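Local coordinates for viral macrophage inflammatory protein 2 (PDB 2FHT), which binds a wide range of chemokine receptors, CXCR4 among them, and thereby blocks infection by several strains of HIV-1, at residues 6-18 and 29-41. Numbering follows the deposited sequence.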
# COMPACT_ATOMS: atom_id res chain seq x y z
N HIS A 6 0.41 22.03 5.69
CA HIS A 6 -0.43 21.10 6.43
C HIS A 6 -1.53 20.51 5.59
O HIS A 6 -2.71 20.71 5.83
CB HIS A 6 -1.00 21.73 7.70
CG HIS A 6 0.07 22.13 8.66
ND1 HIS A 6 0.30 23.45 9.01
CD2 HIS A 6 1.03 21.40 9.28
CE1 HIS A 6 1.37 23.51 9.78
NE2 HIS A 6 1.83 22.28 9.96
N ARG A 7 -1.11 19.82 4.53
CA ARG A 7 -2.03 19.16 3.65
C ARG A 7 -2.39 17.83 4.33
O ARG A 7 -1.68 17.36 5.21
CB ARG A 7 -1.38 18.91 2.28
N PRO A 8 -3.57 17.28 4.03
CA PRO A 8 -3.85 16.00 4.70
C PRO A 8 -2.96 14.90 4.10
O PRO A 8 -2.42 15.07 3.00
CB PRO A 8 -5.34 15.79 4.41
CG PRO A 8 -5.63 16.67 3.22
CD PRO A 8 -4.80 17.89 3.49
N ASP A 9 -2.85 13.78 4.80
CA ASP A 9 -2.04 12.66 4.33
C ASP A 9 -2.91 11.44 4.11
O ASP A 9 -4.01 11.37 4.65
CB ASP A 9 -0.94 12.33 5.35
CG ASP A 9 0.23 13.33 5.31
OD1 ASP A 9 0.97 13.36 4.30
OD2 ASP A 9 0.41 14.08 6.30
N LYS A 10 -2.46 10.51 3.27
CA LYS A 10 -3.19 9.27 3.00
C LYS A 10 -2.76 8.20 4.00
O LYS A 10 -1.59 7.84 4.03
CB LYS A 10 -2.92 8.73 1.60
CG LYS A 10 -3.70 9.40 0.49
CD LYS A 10 -3.51 8.64 -0.84
CE LYS A 10 -2.24 9.06 -1.60
NZ LYS A 10 -0.95 8.64 -0.97
N CYS A 11 -3.70 7.71 4.80
CA CYS A 11 -3.41 6.67 5.79
C CYS A 11 -4.34 5.48 5.60
O CYS A 11 -5.44 5.64 5.07
CB CYS A 11 -3.59 7.18 7.21
SG CYS A 11 -2.37 8.43 7.72
N CYS A 12 -3.89 4.31 6.03
CA CYS A 12 -4.67 3.08 5.94
C CYS A 12 -5.40 2.85 7.27
O CYS A 12 -4.80 2.52 8.29
CB CYS A 12 -3.77 1.90 5.55
SG CYS A 12 -3.23 2.07 3.81
N LEU A 13 -6.70 3.08 7.24
CA LEU A 13 -7.52 2.92 8.43
C LEU A 13 -8.11 1.53 8.50
O LEU A 13 -8.85 1.23 9.43
CB LEU A 13 -8.61 3.98 8.44
CG LEU A 13 -8.09 5.42 8.34
CD1 LEU A 13 -9.26 6.41 8.46
CD2 LEU A 13 -7.07 5.65 9.45
N GLY A 14 -7.73 0.69 7.55
CA GLY A 14 -8.20 -0.69 7.46
C GLY A 14 -7.38 -1.39 6.40
O GLY A 14 -6.69 -0.74 5.60
N TYR A 15 -7.46 -2.71 6.33
CA TYR A 15 -6.66 -3.47 5.37
C TYR A 15 -7.43 -4.47 4.49
O TYR A 15 -8.48 -4.98 4.88
CB TYR A 15 -5.60 -4.26 6.12
CG TYR A 15 -4.81 -3.48 7.13
CD1 TYR A 15 -3.98 -2.44 6.75
CD2 TYR A 15 -4.78 -3.88 8.45
CE1 TYR A 15 -3.13 -1.82 7.65
CE2 TYR A 15 -3.95 -3.27 9.37
CZ TYR A 15 -3.12 -2.24 8.96
OH TYR A 15 -2.26 -1.65 9.86
N GLN A 16 -6.90 -4.72 3.29
CA GLN A 16 -7.47 -5.71 2.38
C GLN A 16 -7.12 -7.02 3.07
O GLN A 16 -5.96 -7.30 3.28
CB GLN A 16 -6.73 -5.66 1.05
CG GLN A 16 -7.28 -6.58 -0.02
CD GLN A 16 -8.44 -5.96 -0.77
OE1 GLN A 16 -9.26 -5.24 -0.20
NE2 GLN A 16 -8.51 -6.23 -2.08
N LYS A 17 -8.11 -7.82 3.44
CA LYS A 17 -7.85 -9.07 4.16
C LYS A 17 -7.25 -10.19 3.30
O LYS A 17 -6.24 -10.80 3.65
CB LYS A 17 -9.12 -9.60 4.83
CG LYS A 17 -10.23 -8.57 5.05
CD LYS A 17 -11.05 -8.36 3.77
CE LYS A 17 -12.35 -7.60 4.08
NZ LYS A 17 -13.13 -8.26 5.16
N ARG A 18 -7.95 -10.51 2.22
CA ARG A 18 -7.55 -11.56 1.29
C ARG A 18 -6.38 -11.12 0.43
O ARG A 18 -6.43 -10.07 -0.19
CB ARG A 18 -8.75 -11.92 0.40
CG ARG A 18 -9.50 -10.66 -0.10
CD ARG A 18 -10.81 -10.95 -0.84
NE ARG A 18 -11.52 -9.72 -1.22
CZ ARG A 18 -11.18 -8.91 -2.23
NH1 ARG A 18 -10.12 -9.18 -2.99
NH2 ARG A 18 -11.92 -7.84 -2.50
N TYR A 29 3.45 1.92 -2.49
CA TYR A 29 4.13 3.02 -1.82
C TYR A 29 3.72 2.98 -0.37
O TYR A 29 2.61 2.53 -0.05
CB TYR A 29 3.82 4.37 -2.48
CG TYR A 29 2.37 4.71 -2.59
CD1 TYR A 29 1.63 4.36 -3.72
CD2 TYR A 29 1.74 5.47 -1.60
CE1 TYR A 29 0.30 4.75 -3.87
CE2 TYR A 29 0.42 5.87 -1.74
CZ TYR A 29 -0.30 5.51 -2.88
OH TYR A 29 -1.60 5.94 -3.01
N PRO A 30 4.65 3.32 0.55
CA PRO A 30 4.34 3.32 1.98
C PRO A 30 3.55 4.54 2.37
O PRO A 30 3.53 5.51 1.63
CB PRO A 30 5.73 3.34 2.64
CG PRO A 30 6.54 4.13 1.68
CD PRO A 30 6.05 3.74 0.30
N THR A 31 2.80 4.43 3.45
CA THR A 31 2.05 5.57 3.96
C THR A 31 3.02 6.29 4.93
O THR A 31 4.12 5.80 5.22
CB THR A 31 0.76 5.17 4.72
OG1 THR A 31 1.06 4.20 5.72
CG2 THR A 31 -0.25 4.60 3.79
N SER A 32 2.64 7.49 5.35
CA SER A 32 3.47 8.25 6.27
C SER A 32 3.69 7.46 7.54
O SER A 32 2.78 6.78 8.00
CB SER A 32 2.77 9.58 6.59
OG SER A 32 3.37 10.22 7.71
N GLN A 33 4.90 7.54 8.10
CA GLN A 33 5.21 6.84 9.34
C GLN A 33 4.44 7.47 10.47
O GLN A 33 4.37 6.91 11.54
CB GLN A 33 6.70 6.87 9.64
CG GLN A 33 7.61 6.20 8.59
CD GLN A 33 7.52 4.66 8.53
OE1 GLN A 33 7.64 3.97 9.54
NE2 GLN A 33 7.39 4.12 7.31
N LEU A 34 3.86 8.65 10.25
CA LEU A 34 3.05 9.32 11.28
C LEU A 34 1.61 8.77 11.35
O LEU A 34 0.86 9.07 12.28
CB LEU A 34 3.03 10.85 11.08
CG LEU A 34 4.34 11.64 11.25
CD1 LEU A 34 4.09 13.10 11.00
CD2 LEU A 34 4.95 11.42 12.65
N CYS A 35 1.20 8.00 10.35
CA CYS A 35 -0.14 7.39 10.36
C CYS A 35 -0.18 6.44 11.55
O CYS A 35 0.84 5.82 11.89
CB CYS A 35 -0.42 6.56 9.10
SG CYS A 35 -0.61 7.46 7.54
N SER A 36 -1.35 6.26 12.14
CA SER A 36 -1.49 5.37 13.29
C SER A 36 -1.21 3.94 12.91
O SER A 36 -0.34 3.30 13.49
CB SER A 36 -2.88 5.48 13.90
OG SER A 36 -2.91 4.88 15.18
N LYS A 37 -1.94 3.43 11.93
CA LYS A 37 -1.76 2.06 11.48
C LYS A 37 -0.66 2.02 10.44
O LYS A 37 -0.65 2.82 9.52
CB LYS A 37 -3.06 1.51 10.88
CG LYS A 37 -4.13 1.22 11.92
CD LYS A 37 -5.54 1.03 11.35
CE LYS A 37 -5.68 -0.23 10.52
NZ LYS A 37 -5.25 0.00 9.12
N PRO A 38 0.35 1.17 10.64
CA PRO A 38 1.44 1.07 9.67
C PRO A 38 0.96 0.33 8.41
O PRO A 38 0.67 -0.88 8.46
CB PRO A 38 2.48 0.23 10.42
CG PRO A 38 1.64 -0.63 11.32
CD PRO A 38 0.62 0.36 11.84
N GLY A 39 0.96 1.03 7.27
CA GLY A 39 0.49 0.38 6.06
C GLY A 39 1.19 0.69 4.76
O GLY A 39 2.10 1.49 4.69
N VAL A 40 0.84 -0.08 3.74
CA VAL A 40 1.38 0.15 2.41
C VAL A 40 0.21 0.18 1.45
O VAL A 40 -0.81 -0.46 1.70
CB VAL A 40 2.40 -0.94 1.95
CG1 VAL A 40 3.68 -0.91 2.81
CG2 VAL A 40 1.77 -2.29 1.96
N ILE A 41 0.31 0.98 0.41
CA ILE A 41 -0.74 1.07 -0.58
C ILE A 41 -0.30 0.42 -1.90
O ILE A 41 0.74 0.78 -2.45
CB ILE A 41 -1.13 2.54 -0.86
CG1 ILE A 41 -1.65 3.20 0.43
CG2 ILE A 41 -2.16 2.61 -1.98
CD1 ILE A 41 -1.73 4.75 0.39
O HOH W 1 0.87 8.79 3.51
O HOH W 2 -1.35 3.91 7.12
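The adjacent cysteines of a CC chemokine fasten the N-terminal segment at two places: Cys11 to Cys35, in the loop between strands 25-30 and 39-44, and Cys12 to Cys51 on strand 49-53. Cys11 SG is bonded to Cys35 SG at 2.0 Å, with the disulfide torsion at -85°. Cys12 points inward instead: its SG packs 3.9 Å from Ile41 CG1 and also touches the Thr31 methyl. From the loop just before strand 39-44, Lys37 reaches toward the backbone of 12-14 and the Tyr15 ring, its chain bent at chi3 (68°) and chi4 (-85°), which brings the ammonium between a carbonyl oxygen and an aromatic face. NZ donates to Cys12 O at 2.7 Å, lying well above the carbonyl plane, and sits over one face of the Tyr15 ring, 3.3 Å from its centroid, as a cation-pi contact. In the chemokine fold the residues after Cys12 begin the N-loop, where Gln16 makes a backbone hydrogen bond with Cys51. Two waters join the backbones: one accepts from Cys12 N and donates to Lys37 O, with Thr31 OG1 2.8 Å from it; the other donates to Lys10 O and accepts from Ser32 N at the start of a type I turn. At the margin, Lys10 crosses Tyr29 at about a right angle, with a weak NZ to OH hydrogen bond of 3.4 Å.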